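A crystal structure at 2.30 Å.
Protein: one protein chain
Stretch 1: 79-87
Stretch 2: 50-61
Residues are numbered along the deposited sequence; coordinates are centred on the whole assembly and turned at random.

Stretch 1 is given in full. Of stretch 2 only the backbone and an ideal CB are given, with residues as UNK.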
# COMPACT_ATOMS: atom_id res chain seq x y z
N GLY A 79 -6.01 0.04 9.75
CA GLY A 79 -4.65 0.53 9.71
C GLY A 79 -4.37 1.20 8.38
O GLY A 79 -4.70 2.38 8.18
N SER A 80 -3.80 0.43 7.45
CA SER A 80 -3.47 0.92 6.11
C SER A 80 -4.00 -0.04 5.03
O SER A 80 -3.25 -0.86 4.49
CB SER A 80 -1.96 1.08 5.98
OG SER A 80 -1.62 1.72 4.76
N PRO A 81 -5.30 0.06 4.70
CA PRO A 81 -5.91 -0.81 3.67
C PRO A 81 -5.40 -0.41 2.29
O PRO A 81 -5.58 0.73 1.86
CB PRO A 81 -7.41 -0.55 3.85
CG PRO A 81 -7.45 0.88 4.30
CD PRO A 81 -6.28 1.00 5.27
N GLU A 82 -4.74 -1.33 1.61
CA GLU A 82 -4.15 -1.02 0.31
C GLU A 82 -4.54 -1.88 -0.87
O GLU A 82 -4.05 -1.68 -1.98
CB GLU A 82 -2.63 -1.01 0.45
CG GLU A 82 -2.12 0.08 1.36
CD GLU A 82 -0.65 -0.05 1.61
OE1 GLU A 82 0.08 -0.47 0.69
OE2 GLU A 82 -0.22 0.28 2.72
N GLY A 83 -5.39 -2.87 -0.62
CA GLY A 83 -5.84 -3.76 -1.67
C GLY A 83 -7.19 -4.29 -1.24
O GLY A 83 -7.41 -4.52 -0.06
N ILE A 84 -8.10 -4.45 -2.19
CA ILE A 84 -9.42 -4.97 -1.89
C ILE A 84 -9.91 -5.83 -3.05
O ILE A 84 -9.71 -5.48 -4.21
CB ILE A 84 -10.42 -3.80 -1.57
CG1 ILE A 84 -11.81 -4.35 -1.23
CG2 ILE A 84 -10.48 -2.80 -2.72
CD1 ILE A 84 -12.74 -3.32 -0.62
N ALA A 85 -10.47 -7.00 -2.71
CA ALA A 85 -11.00 -7.95 -3.68
C ALA A 85 -12.40 -8.38 -3.27
O ALA A 85 -12.75 -8.32 -2.09
CB ALA A 85 -10.08 -9.16 -3.79
N LEU A 86 -13.19 -8.86 -4.22
CA LEU A 86 -14.56 -9.25 -3.92
C LEU A 86 -14.93 -10.68 -4.27
O LEU A 86 -14.27 -11.33 -5.06
CB LEU A 86 -15.52 -8.32 -4.65
CG LEU A 86 -15.25 -6.82 -4.64
CD1 LEU A 86 -16.00 -6.19 -5.78
CD2 LEU A 86 -15.64 -6.19 -3.31
N ASP A 87 -16.00 -11.14 -3.64
CA ASP A 87 -16.59 -12.45 -3.90
C ASP A 87 -17.98 -12.03 -4.33
O ASP A 87 -18.84 -11.76 -3.49
CB ASP A 87 -16.68 -13.29 -2.62
CG ASP A 87 -17.43 -14.62 -2.83
OD1 ASP A 87 -17.83 -14.95 -3.97
OD2 ASP A 87 -17.62 -15.34 -1.83
N UNK A 50 -18.36 -0.00 -7.49
CA UNK A 50 -16.92 0.20 -7.32
C UNK A 50 -16.56 0.26 -5.83
O UNK A 50 -17.20 0.97 -5.06
CB UNK A 50 -16.47 1.48 -8.03
N UNK A 51 -15.58 -0.54 -5.42
CA UNK A 51 -15.11 -0.56 -4.04
C UNK A 51 -13.69 0.02 -3.98
O UNK A 51 -12.92 -0.11 -4.94
CB UNK A 51 -15.14 -1.98 -3.48
N UNK A 52 -13.35 0.65 -2.84
CA UNK A 52 -12.03 1.25 -2.66
C UNK A 52 -11.55 1.29 -1.22
O UNK A 52 -12.33 1.14 -0.28
CB UNK A 52 -12.04 2.67 -3.22
N UNK A 53 -10.25 1.51 -1.07
CA UNK A 53 -9.63 1.64 0.24
C UNK A 53 -9.00 3.03 0.27
O UNK A 53 -8.48 3.51 -0.74
CB UNK A 53 -8.60 0.54 0.50
N UNK A 54 -9.08 3.67 1.43
CA UNK A 54 -8.54 5.00 1.64
C UNK A 54 -7.59 4.95 2.84
O UNK A 54 -7.99 4.54 3.93
CB UNK A 54 -9.66 6.02 1.86
N UNK A 55 -6.33 5.34 2.63
CA UNK A 55 -5.33 5.33 3.70
C UNK A 55 -5.29 6.64 4.49
O UNK A 55 -4.52 6.76 5.45
CB UNK A 55 -3.95 5.05 3.11
N UNK A 56 -6.07 7.62 4.06
CA UNK A 56 -6.12 8.93 4.70
C UNK A 56 -6.91 8.97 6.01
O UNK A 56 -6.39 9.40 7.04
CB UNK A 56 -6.73 9.94 3.72
N UNK A 57 -8.17 8.53 5.97
CA UNK A 57 -9.01 8.54 7.16
C UNK A 57 -8.56 7.61 8.30
O UNK A 57 -8.47 8.05 9.45
CB UNK A 57 -10.44 8.16 6.75
N UNK A 58 -8.35 6.30 8.03
CA UNK A 58 -8.48 5.54 6.78
C UNK A 58 -9.89 4.95 6.66
O UNK A 58 -10.67 5.01 7.62
CB UNK A 58 -7.43 4.43 6.72
N UNK A 59 -10.21 4.37 5.51
CA UNK A 59 -11.54 3.79 5.31
C UNK A 59 -11.68 2.93 4.06
O UNK A 59 -10.78 2.86 3.22
CB UNK A 59 -12.58 4.91 5.25
N UNK A 60 -12.81 2.24 3.98
CA UNK A 60 -13.16 1.39 2.85
C UNK A 60 -14.55 1.86 2.45
O UNK A 60 -15.43 1.99 3.31
CB UNK A 60 -13.12 -0.10 3.19
N UNK A 61 -14.72 2.17 1.17
CA UNK A 61 -16.01 2.65 0.70
C UNK A 61 -16.47 2.07 -0.62
O UNK A 61 -15.78 1.26 -1.25
CB UNK A 61 -15.96 4.17 0.58

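Residues 50-61 form a hairpin, strands 50-54 and 59-61 joined by a turn, and strand 81-87 runs antiparallel to the first of these at 165°. The axes approach to 6.0 Å, and the contact between the strands is made largely by side chains, with no direct backbone-backbone hydrogen bond across it.

Position 50 lies in extended backbone with its CB pointing away and nothing of stretch 1 within 5.5 Å, so stretch 1 hardly restricts it; it is Val50.

At 51 the CB points toward stretch 1, with the ideal CB 4.0 Å from Ile84 CD1 and 4.2 Å from Leu86 CD2. Two aliphatic side chains offer an apolar surface that a large aliphatic or an aromatic residue could cover. The deposited residue is Tyr51, whose m rotamer lays the ring against Leu86: Leu86 CD2 sits over one face, 3.8 Å from the ring centroid of Tyr51 and 14° off the normal, a CH-pi contact. Ile84 CD1 also packs 3.9 Å from Tyr51 CB.

Position 52 alternates to the other side of the strand. Its CB points away, and many side chains would be compatible; Trp52 occupies it, and its backbone pairs with position 61 in both directions.

Position 53 faces stretch 1 closely. Its ideal CB is 3.3 Å from Pro81 O, a carbonyl that invites a short side chain with a donor, while Ile84 lies near enough to favour a methyl group. Ser would supply the first and Val the second; Thr combines them. Thr53, in the p rotamer, donates from OG1 to Pro81 O at 2.9 Å, and its CG2 packs 3.8 Å from Ile84 CB.

At 54 the CB again points away, leaving the choice to the hairpin itself. A turn follows, and a side-chain acceptor could take up its free amides. Asp54 does so: the amide N of 56 donates to Asp54 OD2 at 2.9 Å, and the amide N of residue 57 to Asp54 OD1 at 3.0 Å.

The CB of 55 points sideways, 4.4 Å from Ser80 OG and 4.8 Å from Pro81 O. A medium or branched aliphatic chain would suit, although a polar one could also use these oxygens. Ile55 places CG2 3.6 Å from Ser80 OG and 4.2 Å from Glu82 CG. A water bridges the backbones by donating to both Ile55 O and Gly79 O.

Positions 56 and 57 are out of reach in the turn, and polar residues fit: Ser56 and Glu57.

At 58 the peptide before the residue is cis, which strongly suggests proline, and the CB points toward Gly79 O and Pro81 CD, at 3.7 and 3.9 Å. Pro58 packs CB 4.0 Å from Pro81 CD.

At 59 the ideal CB points away from stretch 1, so small, polar or larger residues are all compatible; it is Ser59. At 60 the CB is sideways, 5.0 Å from Ile84 CD1, room for a branched aliphatic chain. Ile60 brings CG2 to 3.8 Å from Ile84 CD1 and CG1 to 4.4 Å from Pro81 CB. At 61 an ideal CB would find nothing of stretch 1 within 5.5 Å, and the extended backbone does not demand glycine; the deposited residue is Gly61.

Stretch 2, residues 50-61: VYWTDISEPSIG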
# COMPACT_ATOMS: atom_id res chain seq x y z
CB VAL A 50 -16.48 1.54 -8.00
CG1 VAL A 50 -14.98 1.77 -7.82
CG2 VAL A 50 -16.83 1.51 -9.49
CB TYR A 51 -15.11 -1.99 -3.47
CG TYR A 51 -16.48 -2.54 -3.16
CD1 TYR A 51 -17.35 -2.91 -4.18
CD2 TYR A 51 -16.91 -2.69 -1.84
CE1 TYR A 51 -18.61 -3.42 -3.90
CE2 TYR A 51 -18.17 -3.20 -1.55
CZ TYR A 51 -19.02 -3.56 -2.58
OH TYR A 51 -20.27 -4.04 -2.32
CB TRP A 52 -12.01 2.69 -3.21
CG TRP A 52 -12.86 3.67 -2.42
CD1 TRP A 52 -12.55 4.27 -1.23
CD2 TRP A 52 -14.17 4.14 -2.77
NE1 TRP A 52 -13.59 5.07 -0.81
CE2 TRP A 52 -14.59 5.01 -1.74
CE3 TRP A 52 -15.03 3.91 -3.86
CZ2 TRP A 52 -15.84 5.65 -1.76
CZ3 TRP A 52 -16.26 4.54 -3.88
CH2 TRP A 52 -16.66 5.40 -2.83
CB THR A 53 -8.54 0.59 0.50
OG1 THR A 53 -7.41 0.82 -0.35
CG2 THR A 53 -9.08 -0.81 0.28
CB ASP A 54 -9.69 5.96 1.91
CG ASP A 54 -9.25 7.23 2.61
OD1 ASP A 54 -9.88 7.58 3.63
OD2 ASP A 54 -8.28 7.85 2.15
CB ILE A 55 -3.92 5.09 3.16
CG1 ILE A 55 -3.60 6.11 2.06
CG2 ILE A 55 -3.78 3.66 2.68
CD1 ILE A 55 -2.14 6.18 1.70
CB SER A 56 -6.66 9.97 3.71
OG SER A 56 -6.70 11.27 4.28
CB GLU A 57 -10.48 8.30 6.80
CG GLU A 57 -11.44 8.49 7.96
CD GLU A 57 -12.90 8.39 7.56
OE1 GLU A 57 -13.20 8.38 6.35
OE2 GLU A 57 -13.76 8.33 8.46
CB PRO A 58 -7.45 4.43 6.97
CG PRO A 58 -7.56 4.14 8.41
CD PRO A 58 -7.57 5.53 9.01
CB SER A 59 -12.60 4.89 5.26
OG SER A 59 -12.47 5.66 4.08
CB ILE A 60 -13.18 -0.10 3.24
CG1 ILE A 60 -11.75 -0.58 3.51
CG2 ILE A 60 -13.84 -0.94 2.13
CD1 ILE A 60 -11.66 -2.00 3.97
O HOH W 1 -4.18 4.31 6.54
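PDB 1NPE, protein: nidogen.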